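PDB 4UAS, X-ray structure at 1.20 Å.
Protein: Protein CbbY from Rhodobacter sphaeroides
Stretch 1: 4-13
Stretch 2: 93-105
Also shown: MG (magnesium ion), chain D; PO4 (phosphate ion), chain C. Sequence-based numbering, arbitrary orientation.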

# COMPACT_ATOMS: atom_id res chain seq x y z
N ALA A 4 -15.67 7.17 7.74
CA ALA A 4 -14.22 7.14 7.46
C ALA A 4 -13.99 6.23 6.26
O ALA A 4 -14.64 5.23 6.11
CB ALA A 4 -13.38 6.68 8.67
N ILE A 5 -12.94 6.58 5.50
CA ILE A 5 -12.39 5.73 4.45
C ILE A 5 -10.95 5.49 4.75
O ILE A 5 -10.19 6.43 5.00
CB ILE A 5 -12.56 6.39 3.04
CG1 ILE A 5 -13.97 6.90 2.79
CG2 ILE A 5 -12.10 5.42 1.99
CD1 ILE A 5 -14.09 7.84 1.59
N LEU A 6 -10.60 4.21 4.65
CA LEU A 6 -9.23 3.74 4.92
C LEU A 6 -8.63 3.24 3.59
O LEU A 6 -9.20 2.36 2.96
CB LEU A 6 -9.21 2.66 5.98
CG LEU A 6 -9.69 3.13 7.34
CD1 LEU A 6 -11.17 3.05 7.50
CD2 LEU A 6 -9.03 2.31 8.46
N PHE A 7 -7.54 3.83 3.19
CA PHE A 7 -6.86 3.52 1.94
C PHE A 7 -5.59 2.73 2.12
O PHE A 7 -4.69 3.12 2.83
CB PHE A 7 -6.45 4.79 1.21
CG PHE A 7 -7.61 5.66 0.75
CD1 PHE A 7 -8.08 5.57 -0.55
CD2 PHE A 7 -8.19 6.58 1.60
CE1 PHE A 7 -9.11 6.43 -0.98
CE2 PHE A 7 -9.24 7.36 1.18
CZ PHE A 7 -9.67 7.30 -0.10
N ASP A 8 -5.50 1.59 1.40
CA ASP A 8 -4.26 1.00 1.08
C ASP A 8 -3.42 1.99 0.25
O ASP A 8 -3.98 2.88 -0.37
CB ASP A 8 -4.54 -0.27 0.29
CG ASP A 8 -3.35 -1.05 -0.09
OD1 ASP A 8 -2.51 -1.32 0.81
OD2 ASP A 8 -3.11 -1.31 -1.29
N VAL A 9 -2.12 1.77 0.18
CA VAL A 9 -1.24 2.61 -0.62
C VAL A 9 -0.81 1.96 -1.94
O VAL A 9 -1.25 2.34 -3.01
CB VAL A 9 -0.03 3.16 0.19
CG1 VAL A 9 0.93 3.93 -0.69
CG2 VAL A 9 -0.52 4.01 1.33
N ASP A 10 0.04 0.95 -1.84
CA ASP A 10 0.63 0.34 -3.03
C ASP A 10 -0.41 -0.41 -3.84
O ASP A 10 -0.99 -1.37 -3.39
CB ASP A 10 1.77 -0.59 -2.66
CG ASP A 10 2.92 0.11 -1.99
OD1 ASP A 10 3.39 1.13 -2.53
OD2 ASP A 10 3.31 -0.34 -0.87
N GLY A 11 -0.57 0.03 -5.10
CA GLY A 11 -1.55 -0.56 -5.99
C GLY A 11 -2.94 -0.02 -5.81
O GLY A 11 -3.80 -0.40 -6.60
N THR A 12 -3.18 0.86 -4.85
CA THR A 12 -4.49 1.42 -4.54
C THR A 12 -4.48 2.91 -4.83
O THR A 12 -5.23 3.39 -5.72
CB THR A 12 -4.95 1.01 -3.14
OG1 THR A 12 -5.13 -0.38 -3.06
CG2 THR A 12 -6.24 1.69 -2.76
N LEU A 13 -3.72 3.67 -4.07
CA LEU A 13 -3.59 5.08 -4.40
C LEU A 13 -2.92 5.27 -5.76
O LEU A 13 -3.24 6.21 -6.47
CB LEU A 13 -2.79 5.86 -3.33
CG LEU A 13 -3.45 5.96 -1.95
CD1 LEU A 13 -2.53 6.66 -0.99
CD2 LEU A 13 -4.79 6.62 -1.98
N LEU A 93 -1.80 9.24 -9.48
CA LEU A 93 -2.86 8.50 -8.76
C LEU A 93 -3.66 7.61 -9.69
O LEU A 93 -3.87 7.94 -10.86
CB LEU A 93 -3.82 9.46 -8.06
CG LEU A 93 -3.18 10.37 -7.03
CD1 LEU A 93 -4.15 11.47 -6.62
CD2 LEU A 93 -2.76 9.52 -5.81
N ARG A 94 -4.15 6.48 -9.19
CA ARG A 94 -5.06 5.66 -9.95
C ARG A 94 -6.35 6.44 -10.27
O ARG A 94 -6.80 7.28 -9.48
CB ARG A 94 -5.38 4.37 -9.22
CG ARG A 94 -4.19 3.41 -9.18
CD ARG A 94 -4.59 2.00 -8.73
NE ARG A 94 -5.50 1.37 -9.69
CZ ARG A 94 -6.21 0.30 -9.44
NH1 ARG A 94 -6.11 -0.35 -8.28
NH2 ARG A 94 -7.11 -0.12 -10.36
N PRO A 95 -6.98 6.13 -11.40
CA PRO A 95 -8.24 6.77 -11.71
C PRO A 95 -9.26 6.66 -10.59
O PRO A 95 -9.42 5.60 -9.96
CB PRO A 95 -8.74 6.08 -12.95
CG PRO A 95 -7.50 5.53 -13.60
CD PRO A 95 -6.56 5.24 -12.48
N GLY A 96 -9.96 7.76 -10.33
CA GLY A 96 -11.01 7.80 -9.34
C GLY A 96 -10.58 8.22 -7.92
O GLY A 96 -11.40 8.55 -7.10
N ILE A 97 -9.29 8.06 -7.62
CA ILE A 97 -8.83 8.26 -6.25
C ILE A 97 -8.86 9.74 -5.81
O ILE A 97 -9.43 10.08 -4.76
CB ILE A 97 -7.39 7.68 -6.10
CG1 ILE A 97 -7.33 6.13 -6.20
CG2 ILE A 97 -6.72 8.21 -4.83
CD1 ILE A 97 -8.08 5.45 -5.07
N ALA A 98 -8.35 10.60 -6.64
CA ALA A 98 -8.40 12.02 -6.34
C ALA A 98 -9.85 12.51 -6.20
O ALA A 98 -10.16 13.28 -5.26
CB ALA A 98 -7.66 12.87 -7.40
N ASP A 99 -10.74 12.10 -7.09
CA ASP A 99 -12.17 12.53 -7.02
C ASP A 99 -12.82 12.04 -5.73
O ASP A 99 -13.58 12.78 -5.11
CB ASP A 99 -12.91 12.00 -8.20
CG ASP A 99 -12.48 12.64 -9.50
OD1 ASP A 99 -11.88 13.73 -9.47
OD2 ASP A 99 -12.84 12.08 -10.56
N LEU A 100 -12.59 10.79 -5.32
CA LEU A 100 -13.18 10.27 -4.11
C LEU A 100 -12.68 11.07 -2.88
O LEU A 100 -13.47 11.40 -2.00
CB LEU A 100 -12.86 8.80 -3.95
CG LEU A 100 -13.48 8.15 -2.72
CD1 LEU A 100 -14.95 8.15 -2.83
CD2 LEU A 100 -12.94 6.73 -2.53
N ILE A 101 -11.37 11.34 -2.84
CA ILE A 101 -10.83 12.03 -1.67
C ILE A 101 -11.41 13.42 -1.60
O ILE A 101 -11.75 13.91 -0.52
CB ILE A 101 -9.32 11.98 -1.72
CG1 ILE A 101 -8.88 10.55 -1.35
CG2 ILE A 101 -8.66 13.02 -0.78
CD1 ILE A 101 -7.41 10.22 -1.54
N ALA A 102 -11.56 14.08 -2.73
CA ALA A 102 -12.13 15.45 -2.70
C ALA A 102 -13.55 15.43 -2.27
O ALA A 102 -13.95 16.31 -1.49
CB ALA A 102 -12.00 16.05 -4.07
N GLU A 103 -14.36 14.50 -2.75
CA GLU A 103 -15.73 14.36 -2.34
C GLU A 103 -15.84 14.07 -0.84
O GLU A 103 -16.70 14.61 -0.15
CB GLU A 103 -16.42 13.28 -3.11
CG GLU A 103 -17.91 13.30 -2.97
CD GLU A 103 -18.61 12.15 -3.69
OE1 GLU A 103 -17.90 11.39 -4.39
OE2 GLU A 103 -19.85 12.00 -3.56
N ALA A 104 -14.98 13.18 -0.35
CA ALA A 104 -14.96 12.84 1.06
C ALA A 104 -14.65 14.06 1.93
O ALA A 104 -15.31 14.30 2.94
CB ALA A 104 -13.98 11.73 1.30
N LYS A 105 -13.69 14.85 1.51
CA LYS A 105 -13.35 16.03 2.27
C LYS A 105 -14.51 17.03 2.28
O LYS A 105 -14.85 17.61 3.32
CB LYS A 105 -12.11 16.66 1.71
CG LYS A 105 -10.87 15.89 2.12
CD LYS A 105 -9.57 16.43 1.54
CE LYS A 105 -8.33 15.66 1.99
NZ LYS A 105 -8.05 15.93 3.42
MG MG D . -1.74 -2.79 -1.92
P PO4 C . 0.42 -1.72 0.79
O1 PO4 C . 0.04 -2.42 2.15
O2 PO4 C . 1.96 -2.01 0.54
O3 PO4 C . 0.26 -0.21 0.72
O4 PO4 C . -0.32 -2.39 -0.42
O HOH W 1 -0.72 -4.23 -2.85
O HOH W 2 -2.68 -4.27 -0.56

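Phe 7 sits at the apolar centre of the contact. Its CB points toward the helix that begins at Ile 97, and chi1 in the m well carries the ring in among three helix side chains. The closest approach is Phe 7 CZ to Ile 101 CG1, 3.6 Å. Ile 101 CD1 lies over one face of the ring. Ile 97 CD1 lies at the ring edge, near its plane, 4.3 Å from Phe 7 CE1. Leu 100 adds a third contact, with its CD2 4.1 Å from Phe 7 CZ. A flat aromatic ring suits this place because it offers both a face and an edge to branched aliphatic neighbours.

The strand, residues 4 to 7, and the helix run nearly antiparallel, at 152°. Side chains alternate along the strand, so Ile 5 and Phe 7 point toward the helix while Ala 4 and Leu 6 make no contact with it. Ile 5 packs near the far end of the helix segment. Its CD1 lies 3.9 Å from Ala 104 CB and 4.4 Å from Leu 100 CG. The small Ala 104 lets the backbones come near here, with Ile 5 CA and Ala 104 CA 8.3 Å apart. The helix residues in contact, Ile 97, Leu 100, Ile 101 and Ala 104, follow the spacing of helical turns and are all buried.

Leu 13 extends the apolar layer past the strand. Its CA-to-CB bond points away from the second stretch, but the end of the side chain comes nearer. Leu 13 CD2 reaches Ile 97 CG2 at 3.8 Å.

At the polar edge, the backbone of Leu 13 meets the segment before the helix. Arg 94 N donates to Leu 13 O, a hydrogen bond of 2.9 Å with an angle of 162°. Leu 13 O also receives a CA-H...O contact from Leu 93 CA at 3.3 Å. Arg 94 also uses its side chain: Arg 94 NH1 donates to Gly 11 O at 2.9 Å. Gly 11 O lies at the edge of the guanidinium, near its plane, where its N-H groups can reach an acceptor. The aliphatic part of Arg 94 passes Thr 12, with Arg 94 CD 3.4 Å from Thr 12 O.

Gly 11 has phi near 83°, where a CB would be jammed against the preceding carbonyl oxygen. Thr 12 points its CB away from the second stretch, and Thr 12 OG1 donates to Asp 8 OD2 at 2.8 Å. Asp 8 OD2 also binds the magnesium ion, with Asp 8 OD2 to MG 2.1 Å.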